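Local coordinates for arylmalonate decarboxylase (Bordetella bronchiseptica, PDB 3IXL), which catalyses the enantioselective decarboxylation of 2-aryl-2-methylmalonates to 2-arylpropionates, releasing carbon dioxide, at residues Leu27-Phe33 / Phe216-Val220; Pro213-Trp217 / Arg235-Glu239; Val168-Val172 / Glu199-Leu204; Ala22-Leu27 / Leu192-Ala196. The protein carries 2 engineered substitutions. All coordinates share one frame; numbering follows the deposited sequence.

In the fold
Interactions 1, 2 and 4 form one continuous block near the phenylacetic acid pocket. Interactions 1 and 2 share Phe216 and Trp217 of helix 211-222, with centres 10 Å apart, and touch where Leu27 CD2 meets Phe237 CZ at 3.7 Å. Interaction 4 shares Leu27 with interaction 1 and leans on interaction 2 through Pro213. The side chains of Phe216, Pro213 and Leu192 each lie about 9 Å from the bound phenylacetic acid and are not among the residues lining its pocket. Interaction 3 lies farther out, its centre 24 Å from that of interaction 1, touching interaction 4 through Val168 CG2 and Ala196 CA (3.8 Å) and interaction 2 through a probable hydrogen bond from Arg235 N to Glu201 OE1.

Interaction 1 of 4, residues Leu27-Phe33 / Phe216-Val220; sequences LYPDLPF and FWDAV
Tyr28 lays its ring against helix 211-222, and Val220 packs against one face. The phenol points toward the helix because CG stands anti to the carbonyl carbon (chi1 -62°). Beyond CB, the ring atoms CG, CD1 and CD2 look onto the same methyl, Val220 CG2, which sits 3.8 Å from the Tyr28 ring centroid and only 10° off the normal, a CH-pi contact over the face. One step further, Tyr28 CE1 also meets Phe216 CB at 3.9 Å, this time at the ring edge, while CE2 picks up Val220 CG1. CZ still faces Val220, and Tyr28 OH ends 3.5 Å from Trp217 CA, so the tyrosine spans a full turn of the helix.

On that same face, Val220 CG2 is shared: Leu31 CD1 approaches it to 3.7 Å, carried there by the type I turn from Tyr28 to Leu31. Phe33 and Phe216 make a T-shaped pair in which the edge of Phe216 points at the face of Phe33, with centroids 5.0 Å apart and planes at 82°. Phe216 CD2 comes within 3.6 Å of Phe33 CE2. Leu27 CD1 closes the row against Phe216 CB, and Ile9 of strand 8-13 backs both Phe33 and Val220. The chemistry is thus almost wholly apolar, with the Tyr28 hydroxyl the one polar side-chain atom to touch the helix: ring faces meet methyls and C-H edges, and shape sets the orientation.

Interaction 2 of 4, residues Pro213-Trp217 / Arg235-Glu239; sequences PAGFW and RLFDE
The backbones approach most closely at two points, Trp217 to Phe237 with CA atoms 7.2 Å apart and Ala214 to Leu236 at 7.7 Å, so one turn of helix 211-222 faces the short helix 235-238. Leu236 enters this gap and crosses the indole at about a right angle. It extends away from its backbone N (chi1 -178°), which brings Leu236 CD1 over the six-membered ring of Trp217, 3.7 Å from the centroid, in a CH-pi contact; CD2 turns to Ala214 CB and to the indole CG.

Phe237 approaches the tryptophan differently. The Trp217 edge is directed at the Phe237 face in an offset T-shaped pair with planes at 89°, and Phe237 CE2 lies 3.6 Å from Trp217 CB. At its far end the phenyl edge meets Pro213, where Phe237 CZ is 3.3 Å from Pro213 O.

One water links the polar atoms: it accepts from Trp217 NE1 at 3.1 Å and donates to Leu236 O at 2.9 Å and, more distantly, to Phe237 O. Tyr28 and Leu27 also pack on Phe237. The arrangement is a helix-helix contact with an aromatic core, fastening the C-terminal helix of the chain onto helix 211-222, which follows strand 208-210 at one border of its parallel sheet.

Interaction 3 of 4, residues Val168-Val172 / Glu199-Leu204; sequences VDLCV and EVERRL
This is a helix-helix contact of apolar side chains, flanked by the stem of Glu199 and the guanidinium of Arg203, in which helices 164-176 and 196-204, the two that flank strand 183-187 along the chain, run side by side over their parallel sheet. The short segment axes come to 9.9 Å and cross at -40°, with their N-to-C directions broadly alike, as in a beta-alpha layer whose helices follow parallel strands. The backbones are nearest at Val168 and Val200, where the CA atoms stand 5.8 Å apart.

Val200 makes the inner contact. Val200 CG2, anti to the carbonyl carbon, rests 3.8 Å from Val168 CA and 3.7 Å from Cys171 CB, with CG1 alongside the same CB. Cys171 and Val200 both also lie against Ile184 of strand 183-187, so this part of the seam is closed from the sheet side. One turn on, Leu204 CD1 approaches Val172 CA at 4.1 Å.

On the outer side, charged residues lend their carbon or flat surfaces. Glu199 CG lies 3.9 Å from Val168 CG2, the chain bent at chi2 (62°), while its carboxylate turns back along its own helix to Arg202. That arginine grips it side-on, NH2 to OE1 and NE to OE2, the former bond almost straight at 177°. Arg203 instead swings across the valines: Val172 CG2 sits over the centre of its guanidinium face, 4.0 Å from Arg203 CZ, and Val168 CG1 meets NH1. The seam is thus graded: apolar toward the sheet, and flanked outside by a glutamate that gives its CG to Val168 while its charge is paired with Arg202, and by an arginine presenting a guanidinium face to valine.

Interaction 4 of 4, residues Ala22-Leu27 / Leu192-Ala196; sequences ADGARL and LTLDA
Asp23 OD2 takes a 2.6 Å hydrogen bond from a water that in turn accepts from Thr193 N, and it also has a weak hydrogen bond with Ser212 OG. A second water, 2.8 Å from Asp23 OD1, accepts from Leu194 N. Two successive backbone N-H groups of the loop after strand 183-187 are thereby joined to a single carboxylate.

Beside these bridges lies Leu194. Leu194 CD1 touches Asp23 OD1 at 3.5 Å and also sits over one face of the Arg26 guanidinium, 3.7 Å above the plane and offset toward the rim. Leu194 CD2 goes to Leu27 CD2 at 3.7 Å, while Pro213 of helix 211-222 packs on the same leucine.

The arginine, its chain bent at chi3 (72°), reaches past Leu194 to Asp195. Arg26 NH2 forms a salt bridge to Asp195 OD1 of 3.1 Å, but the angle of 121° makes the hydrogen bond weak. A water bound by Arg26 NH1 also gives Asp195 OD2 a weak second link. Leu192 CD2 adds contact at the edge, against Ala22 CB. Polar ties thus run alongside an apolar side chain, and since most pass through water, the helix and loop are joined by a hydrated interface whose direct ionic link is probably modest.

Interaction 1 of 4, residues Leu27-Phe33 / Phe216-Val220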
# COMPACT_ATOMS: atom_id res chain seq x y z
N LEU A 27 -14.31 0.45 1.55
CA LEU A 27 -13.87 1.73 2.09
C LEU A 27 -14.63 2.92 1.52
O LEU A 27 -15.06 3.81 2.26
CB LEU A 27 -12.38 1.94 1.83
CG LEU A 27 -11.40 1.03 2.56
CD1 LEU A 27 -10.02 1.17 1.95
CD2 LEU A 27 -11.38 1.38 4.03
N TYR A 28 -14.77 2.92 0.20
CA TYR A 28 -15.32 4.05 -0.54
C TYR A 28 -16.35 3.55 -1.54
O TYR A 28 -16.13 3.64 -2.75
CB TYR A 28 -14.19 4.79 -1.27
CG TYR A 28 -13.14 5.40 -0.36
CD1 TYR A 28 -11.90 4.78 -0.18
CD2 TYR A 28 -13.37 6.61 0.30
CE1 TYR A 28 -10.93 5.34 0.64
CE2 TYR A 28 -12.41 7.18 1.13
CZ TYR A 28 -11.18 6.54 1.28
OH TYR A 28 -10.21 7.08 2.10
N PRO A 29 -17.49 3.03 -1.04
CA PRO A 29 -18.46 2.38 -1.92
C PRO A 29 -19.05 3.31 -2.98
O PRO A 29 -19.51 2.83 -4.01
CB PRO A 29 -19.58 1.92 -0.98
CG PRO A 29 -19.37 2.66 0.28
CD PRO A 29 -17.92 2.98 0.37
N ASP A 30 -19.03 4.61 -2.73
CA ASP A 30 -19.62 5.56 -3.67
C ASP A 30 -18.61 6.29 -4.56
O ASP A 30 -18.96 7.25 -5.25
CB ASP A 30 -20.57 6.50 -2.95
CG ASP A 30 -21.74 5.76 -2.30
OD1 ASP A 30 -22.08 4.63 -2.74
OD2 ASP A 30 -22.33 6.30 -1.34
N LEU A 31 -17.37 5.82 -4.56
CA LEU A 31 -16.35 6.35 -5.46
C LEU A 31 -16.03 5.38 -6.59
O LEU A 31 -15.98 4.17 -6.36
CB LEU A 31 -15.07 6.69 -4.69
CG LEU A 31 -15.14 7.78 -3.63
CD1 LEU A 31 -13.73 8.10 -3.18
CD2 LEU A 31 -15.84 9.04 -4.12
N PRO A 32 -15.85 5.89 -7.82
CA PRO A 32 -15.46 5.05 -8.96
C PRO A 32 -13.95 4.84 -9.05
O PRO A 32 -13.16 5.80 -9.01
CB PRO A 32 -15.95 5.84 -10.16
CG PRO A 32 -15.85 7.29 -9.72
CD PRO A 32 -16.08 7.30 -8.23
N PHE A 33 -13.56 3.58 -9.17
CA PHE A 33 -12.16 3.22 -9.37
C PHE A 33 -12.04 2.43 -10.66
O PHE A 33 -12.91 1.61 -10.96
CB PHE A 33 -11.65 2.36 -8.21
CG PHE A 33 -11.66 3.08 -6.89
CD1 PHE A 33 -12.75 2.95 -6.03
CD2 PHE A 33 -10.60 3.88 -6.51
CE1 PHE A 33 -12.78 3.61 -4.81
CE2 PHE A 33 -10.62 4.56 -5.28
CZ PHE A 33 -11.71 4.43 -4.44
N PHE A 216 -5.68 3.29 -1.03
CA PHE A 216 -6.97 3.93 -1.30
C PHE A 216 -7.08 5.30 -0.65
O PHE A 216 -7.48 6.26 -1.29
CB PHE A 216 -8.13 3.04 -0.86
CG PHE A 216 -8.44 1.95 -1.84
CD1 PHE A 216 -7.85 0.70 -1.73
CD2 PHE A 216 -9.29 2.20 -2.92
CE1 PHE A 216 -8.10 -0.30 -2.67
CE2 PHE A 216 -9.56 1.21 -3.87
CZ PHE A 216 -8.96 -0.03 -3.75
N TRP A 217 -6.72 5.37 0.63
CA TRP A 217 -6.79 6.62 1.38
C TRP A 217 -5.97 7.70 0.67
O TRP A 217 -6.40 8.84 0.52
CB TRP A 217 -6.25 6.35 2.79
CG TRP A 217 -6.06 7.58 3.62
CD1 TRP A 217 -7.01 8.23 4.36
CD2 TRP A 217 -4.84 8.30 3.83
NE1 TRP A 217 -6.46 9.31 5.00
CE2 TRP A 217 -5.12 9.38 4.69
CE3 TRP A 217 -3.53 8.13 3.36
CZ2 TRP A 217 -4.14 10.30 5.09
CZ3 TRP A 217 -2.56 9.04 3.76
CH2 TRP A 217 -2.87 10.11 4.61
N ASP A 218 -4.78 7.32 0.23
CA ASP A 218 -3.84 8.25 -0.37
C ASP A 218 -4.28 8.69 -1.76
O ASP A 218 -4.11 9.85 -2.13
CB ASP A 218 -2.47 7.56 -0.42
CG ASP A 218 -1.42 8.37 -1.14
OD1 ASP A 218 -1.00 7.94 -2.25
OD2 ASP A 218 -0.99 9.40 -0.57
N ALA A 219 -4.86 7.76 -2.54
CA ALA A 219 -5.39 8.11 -3.86
C ALA A 219 -6.57 9.06 -3.73
O ALA A 219 -6.69 10.02 -4.49
CB ALA A 219 -5.80 6.85 -4.60
N VAL A 220 -7.43 8.80 -2.75
CA VAL A 220 -8.59 9.67 -2.51
C VAL A 220 -8.13 11.04 -2.02
O VAL A 220 -8.69 12.07 -2.41
CB VAL A 220 -9.59 9.00 -1.53
CG1 VAL A 220 -10.67 9.97 -1.11
CG2 VAL A 220 -10.19 7.77 -2.18

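Interaction 2 of 4, residues Pro213-Trp217 / Arg235-Glu239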
# COMPACT_ATOMS: atom_id res chain seq x y z
N PRO A 213 -5.41 -0.55 2.07
CA PRO A 213 -6.25 0.55 2.54
C PRO A 213 -5.53 1.91 2.48
O PRO A 213 -6.14 2.90 2.07
CB PRO A 213 -6.58 0.13 3.99
CG PRO A 213 -6.48 -1.37 3.94
CD PRO A 213 -5.30 -1.63 3.07
N ALA A 214 -4.25 1.96 2.85
CA ALA A 214 -3.51 3.23 2.75
C ALA A 214 -3.44 3.71 1.30
O ALA A 214 -3.55 4.90 1.04
CB ALA A 214 -2.11 3.10 3.33
N GLY A 215 -3.27 2.77 0.36
CA GLY A 215 -3.26 3.13 -1.07
C GLY A 215 -4.55 3.83 -1.48
O GLY A 215 -4.52 4.84 -2.19
N PHE A 216 -5.68 3.29 -1.03
CA PHE A 216 -6.97 3.93 -1.30
C PHE A 216 -7.08 5.30 -0.65
O PHE A 216 -7.48 6.26 -1.29
CB PHE A 216 -8.13 3.04 -0.86
CG PHE A 216 -8.44 1.95 -1.84
CD1 PHE A 216 -7.85 0.70 -1.73
CD2 PHE A 216 -9.29 2.20 -2.92
CE1 PHE A 216 -8.10 -0.30 -2.67
CE2 PHE A 216 -9.56 1.21 -3.87
CZ PHE A 216 -8.96 -0.03 -3.75
N TRP A 217 -6.72 5.37 0.63
CA TRP A 217 -6.79 6.62 1.38
C TRP A 217 -5.97 7.70 0.67
O TRP A 217 -6.40 8.84 0.52
CB TRP A 217 -6.25 6.35 2.79
CG TRP A 217 -6.06 7.58 3.62
CD1 TRP A 217 -7.01 8.23 4.36
CD2 TRP A 217 -4.84 8.30 3.83
NE1 TRP A 217 -6.46 9.31 5.00
CE2 TRP A 217 -5.12 9.38 4.69
CE3 TRP A 217 -3.53 8.13 3.36
CZ2 TRP A 217 -4.14 10.30 5.09
CZ3 TRP A 217 -2.56 9.04 3.76
CH2 TRP A 217 -2.87 10.11 4.61
N ARG A 235 -7.77 3.98 12.48
CA ARG A 235 -7.51 5.39 12.76
C ARG A 235 -7.10 6.22 11.54
O ARG A 235 -7.40 7.41 11.47
CB ARG A 235 -6.46 5.49 13.86
CG ARG A 235 -7.04 5.12 15.24
CD ARG A 235 -6.00 4.95 16.31
NE ARG A 235 -5.16 6.12 16.46
CZ ARG A 235 -4.11 6.17 17.27
NH1 ARG A 235 -3.80 5.11 18.02
NH2 ARG A 235 -3.38 7.27 17.35
N LEU A 236 -6.43 5.60 10.57
CA LEU A 236 -6.04 6.34 9.37
C LEU A 236 -7.26 7.02 8.76
O LEU A 236 -7.23 8.20 8.39
CB LEU A 236 -5.38 5.41 8.34
CG LEU A 236 -4.91 6.14 7.08
CD1 LEU A 236 -3.84 7.19 7.36
CD2 LEU A 236 -4.41 5.14 6.04
N PHE A 237 -8.35 6.26 8.67
CA PHE A 237 -9.57 6.75 8.05
C PHE A 237 -10.41 7.56 9.01
O PHE A 237 -10.93 8.62 8.64
CB PHE A 237 -10.40 5.59 7.52
CG PHE A 237 -9.70 4.81 6.46
CD1 PHE A 237 -9.00 3.65 6.76
CD2 PHE A 237 -9.69 5.27 5.15
CE1 PHE A 237 -8.33 2.94 5.76
CE2 PHE A 237 -9.02 4.57 4.14
CZ PHE A 237 -8.34 3.42 4.45
N ASP A 238 -10.55 7.07 10.23
CA ASP A 238 -11.53 7.65 11.13
C ASP A 238 -11.07 8.94 11.79
O ASP A 238 -11.90 9.71 12.30
CB ASP A 238 -12.03 6.61 12.13
CG ASP A 238 -12.88 5.52 11.47
OD1 ASP A 238 -13.20 5.65 10.25
OD2 ASP A 238 -13.20 4.53 12.15
N GLU A 239 -9.77 9.21 11.75
CA GLU A 239 -9.25 10.45 12.34
C GLU A 239 -9.30 11.64 11.38
O GLU A 239 -8.31 12.36 11.18
CB GLU A 239 -7.89 10.23 12.97
CG GLU A 239 -8.00 9.34 14.20
CD GLU A 239 -6.69 9.16 14.95
OE1 GLU A 239 -5.65 9.70 14.53
OE2 GLU A 239 -6.71 8.46 15.98
O HOH W 1 -8.67 10.23 6.96

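Interaction 3 of 4, residues Val168-Val172 / Glu199-Leu204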
# COMPACT_ATOMS: atom_id res chain seq x y z
N VAL A 168 -3.95 -10.56 12.23
CA VAL A 168 -3.97 -9.95 13.56
C VAL A 168 -2.79 -10.47 14.39
O VAL A 168 -2.08 -9.70 15.04
CB VAL A 168 -5.31 -10.23 14.31
CG1 VAL A 168 -5.22 -9.82 15.79
CG2 VAL A 168 -6.48 -9.52 13.62
N ASP A 169 -2.60 -11.78 14.37
CA ASP A 169 -1.51 -12.39 15.11
C ASP A 169 -0.13 -11.93 14.62
O ASP A 169 0.78 -11.70 15.43
CB ASP A 169 -1.61 -13.91 15.02
CG ASP A 169 -0.44 -14.60 15.66
OD1 ASP A 169 -0.38 -14.58 16.91
OD2 ASP A 169 0.41 -15.13 14.92
N LEU A 170 0.03 -11.79 13.31
CA LEU A 170 1.28 -11.29 12.74
C LEU A 170 1.63 -9.90 13.26
O LEU A 170 2.77 -9.62 13.63
CB LEU A 170 1.17 -11.26 11.22
CG LEU A 170 2.44 -10.91 10.44
CD1 LEU A 170 3.48 -12.03 10.52
CD2 LEU A 170 2.07 -10.62 8.98
N CYS A 171 0.64 -9.01 13.28
CA CYS A 171 0.83 -7.66 13.81
C CYS A 171 1.17 -7.66 15.29
O CYS A 171 2.08 -6.93 15.71
CB CYS A 171 -0.42 -6.83 13.58
SG CYS A 171 -0.73 -6.39 11.85
N VAL A 172 0.45 -8.46 16.06
CA VAL A 172 0.69 -8.53 17.50
C VAL A 172 2.10 -9.06 17.78
O VAL A 172 2.82 -8.49 18.60
CB VAL A 172 -0.39 -9.36 18.22
CG1 VAL A 172 -0.02 -9.55 19.70
CG2 VAL A 172 -1.76 -8.70 18.11
N GLU A 199 -9.09 -4.59 14.86
CA GLU A 199 -8.84 -5.53 15.95
C GLU A 199 -7.44 -5.32 16.54
O GLU A 199 -7.27 -5.29 17.76
CB GLU A 199 -9.03 -6.96 15.46
CG GLU A 199 -8.73 -8.08 16.47
CD GLU A 199 -9.62 -8.07 17.71
OE1 GLU A 199 -9.29 -8.83 18.64
OE2 GLU A 199 -10.62 -7.32 17.77
N VAL A 200 -6.44 -5.15 15.68
CA VAL A 200 -5.10 -4.86 16.16
C VAL A 200 -5.04 -3.55 16.92
O VAL A 200 -4.45 -3.48 18.00
CB VAL A 200 -4.07 -4.83 15.00
CG1 VAL A 200 -2.70 -4.44 15.51
CG2 VAL A 200 -3.98 -6.18 14.31
N GLU A 201 -5.66 -2.50 16.37
CA GLU A 201 -5.67 -1.19 17.03
C GLU A 201 -6.37 -1.25 18.40
O GLU A 201 -5.90 -0.63 19.36
CB GLU A 201 -6.30 -0.13 16.12
CG GLU A 201 -5.41 0.19 14.91
CD GLU A 201 -5.91 1.34 14.05
OE1 GLU A 201 -7.09 1.73 14.17
OE2 GLU A 201 -5.10 1.83 13.23
N ARG A 202 -7.47 -2.00 18.47
CA ARG A 202 -8.21 -2.21 19.73
C ARG A 202 -7.32 -2.88 20.77
O ARG A 202 -7.25 -2.44 21.93
CB ARG A 202 -9.45 -3.08 19.46
CG ARG A 202 -10.32 -3.34 20.70
CD ARG A 202 -11.33 -4.48 20.44
NE ARG A 202 -10.72 -5.81 20.38
CZ ARG A 202 -10.40 -6.55 21.44
NH1 ARG A 202 -10.62 -6.09 22.66
NH2 ARG A 202 -9.86 -7.75 21.28
N ARG A 203 -6.67 -3.96 20.37
CA ARG A 203 -5.88 -4.76 21.31
C ARG A 203 -4.60 -4.09 21.78
O ARG A 203 -4.21 -4.23 22.94
CB ARG A 203 -5.56 -6.12 20.72
CG ARG A 203 -6.76 -7.05 20.63
CD ARG A 203 -6.37 -8.41 20.09
NE ARG A 203 -5.24 -9.00 20.81
CZ ARG A 203 -4.64 -10.14 20.48
NH1 ARG A 203 -5.07 -10.84 19.43
NH2 ARG A 203 -3.62 -10.59 21.20
N LEU A 204 -3.94 -3.35 20.88
CA LEU A 204 -2.63 -2.81 21.19
C LEU A 204 -2.61 -1.33 21.54
O LEU A 204 -1.67 -0.87 22.19
CB LEU A 204 -1.65 -3.09 20.04
CG LEU A 204 -1.48 -4.55 19.64
CD1 LEU A 204 -0.48 -4.68 18.51
CD2 LEU A 204 -1.04 -5.39 20.84

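Interaction 4 of 4, residues Ala22-Leu27 / Leu192-Ala196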
# COMPACT_ATOMS: atom_id res chain seq x y z
N ALA A 22 -10.12 -5.24 -3.88
CA ALA A 22 -11.42 -5.45 -3.24
C ALA A 22 -11.74 -4.45 -2.13
O ALA A 22 -12.91 -4.21 -1.82
CB ALA A 22 -11.52 -6.88 -2.72
N ASP A 23 -10.71 -3.85 -1.54
CA ASP A 23 -10.95 -2.93 -0.43
C ASP A 23 -11.73 -1.68 -0.83
O ASP A 23 -12.40 -1.08 0.02
CB ASP A 23 -9.63 -2.53 0.22
CG ASP A 23 -8.98 -3.67 0.99
OD1 ASP A 23 -9.57 -4.77 1.13
OD2 ASP A 23 -7.84 -3.45 1.44
N GLY A 24 -11.66 -1.29 -2.10
CA GLY A 24 -12.27 -0.04 -2.55
C GLY A 24 -13.78 -0.00 -2.37
O GLY A 24 -14.34 1.02 -1.96
N ALA A 25 -14.42 -1.13 -2.67
CA ALA A 25 -15.88 -1.26 -2.57
C ALA A 25 -16.38 -1.17 -1.13
O ALA A 25 -17.54 -0.82 -0.89
CB ALA A 25 -16.34 -2.56 -3.20
N ARG A 26 -15.50 -1.47 -0.17
CA ARG A 26 -15.83 -1.42 1.24
C ARG A 26 -15.49 -0.06 1.85
O ARG A 26 -16.30 0.54 2.55
CB ARG A 26 -15.10 -2.56 1.95
CG ARG A 26 -15.64 -3.95 1.54
CD ARG A 26 -14.76 -5.09 2.02
NE ARG A 26 -14.85 -5.29 3.47
CZ ARG A 26 -14.05 -6.08 4.18
NH1 ARG A 26 -13.07 -6.76 3.58
NH2 ARG A 26 -14.23 -6.19 5.49
N LEU A 27 -14.31 0.45 1.55
CA LEU A 27 -13.87 1.73 2.09
C LEU A 27 -14.63 2.92 1.52
O LEU A 27 -15.06 3.81 2.26
CB LEU A 27 -12.38 1.94 1.83
CG LEU A 27 -11.40 1.03 2.56
CD1 LEU A 27 -10.02 1.17 1.95
CD2 LEU A 27 -11.38 1.38 4.03
N LEU A 192 -5.74 -9.12 2.47
CA LEU A 192 -7.07 -8.62 2.79
C LEU A 192 -7.12 -8.33 4.28
O LEU A 192 -7.32 -9.22 5.10
CB LEU A 192 -8.15 -9.62 2.34
CG LEU A 192 -8.23 -9.80 0.82
CD1 LEU A 192 -8.99 -11.06 0.44
CD2 LEU A 192 -8.84 -8.57 0.15
N THR A 193 -6.91 -7.06 4.60
CA THR A 193 -6.58 -6.64 5.96
C THR A 193 -7.67 -5.84 6.67
O THR A 193 -7.47 -5.46 7.83
CB THR A 193 -5.32 -5.75 5.96
OG1 THR A 193 -5.59 -4.52 5.26
CG2 THR A 193 -4.15 -6.46 5.29
N LEU A 194 -8.78 -5.55 6.00
CA LEU A 194 -9.74 -4.59 6.56
C LEU A 194 -10.34 -5.00 7.91
O LEU A 194 -10.61 -4.13 8.74
CB LEU A 194 -10.85 -4.25 5.55
CG LEU A 194 -10.45 -3.32 4.39
CD1 LEU A 194 -11.63 -3.14 3.46
CD2 LEU A 194 -9.96 -1.98 4.88
N ASP A 195 -10.56 -6.29 8.12
CA ASP A 195 -11.10 -6.74 9.41
C ASP A 195 -10.01 -6.88 10.47
O ASP A 195 -10.29 -6.82 11.67
CB ASP A 195 -11.86 -8.06 9.24
CG ASP A 195 -13.17 -7.89 8.48
OD1 ASP A 195 -13.74 -6.79 8.48
OD2 ASP A 195 -13.62 -8.89 7.89
N ALA A 196 -8.76 -7.02 10.03
CA ALA A 196 -7.64 -7.14 10.96
C ALA A 196 -7.29 -5.83 11.64
O ALA A 196 -6.99 -5.79 12.84
CB ALA A 196 -6.41 -7.72 10.26
O HOH W 2 -6.28 -5.03 2.70
O HOH W 3 -9.57 -6.49 3.32
O HOH W 4 -11.43 -8.46 5.43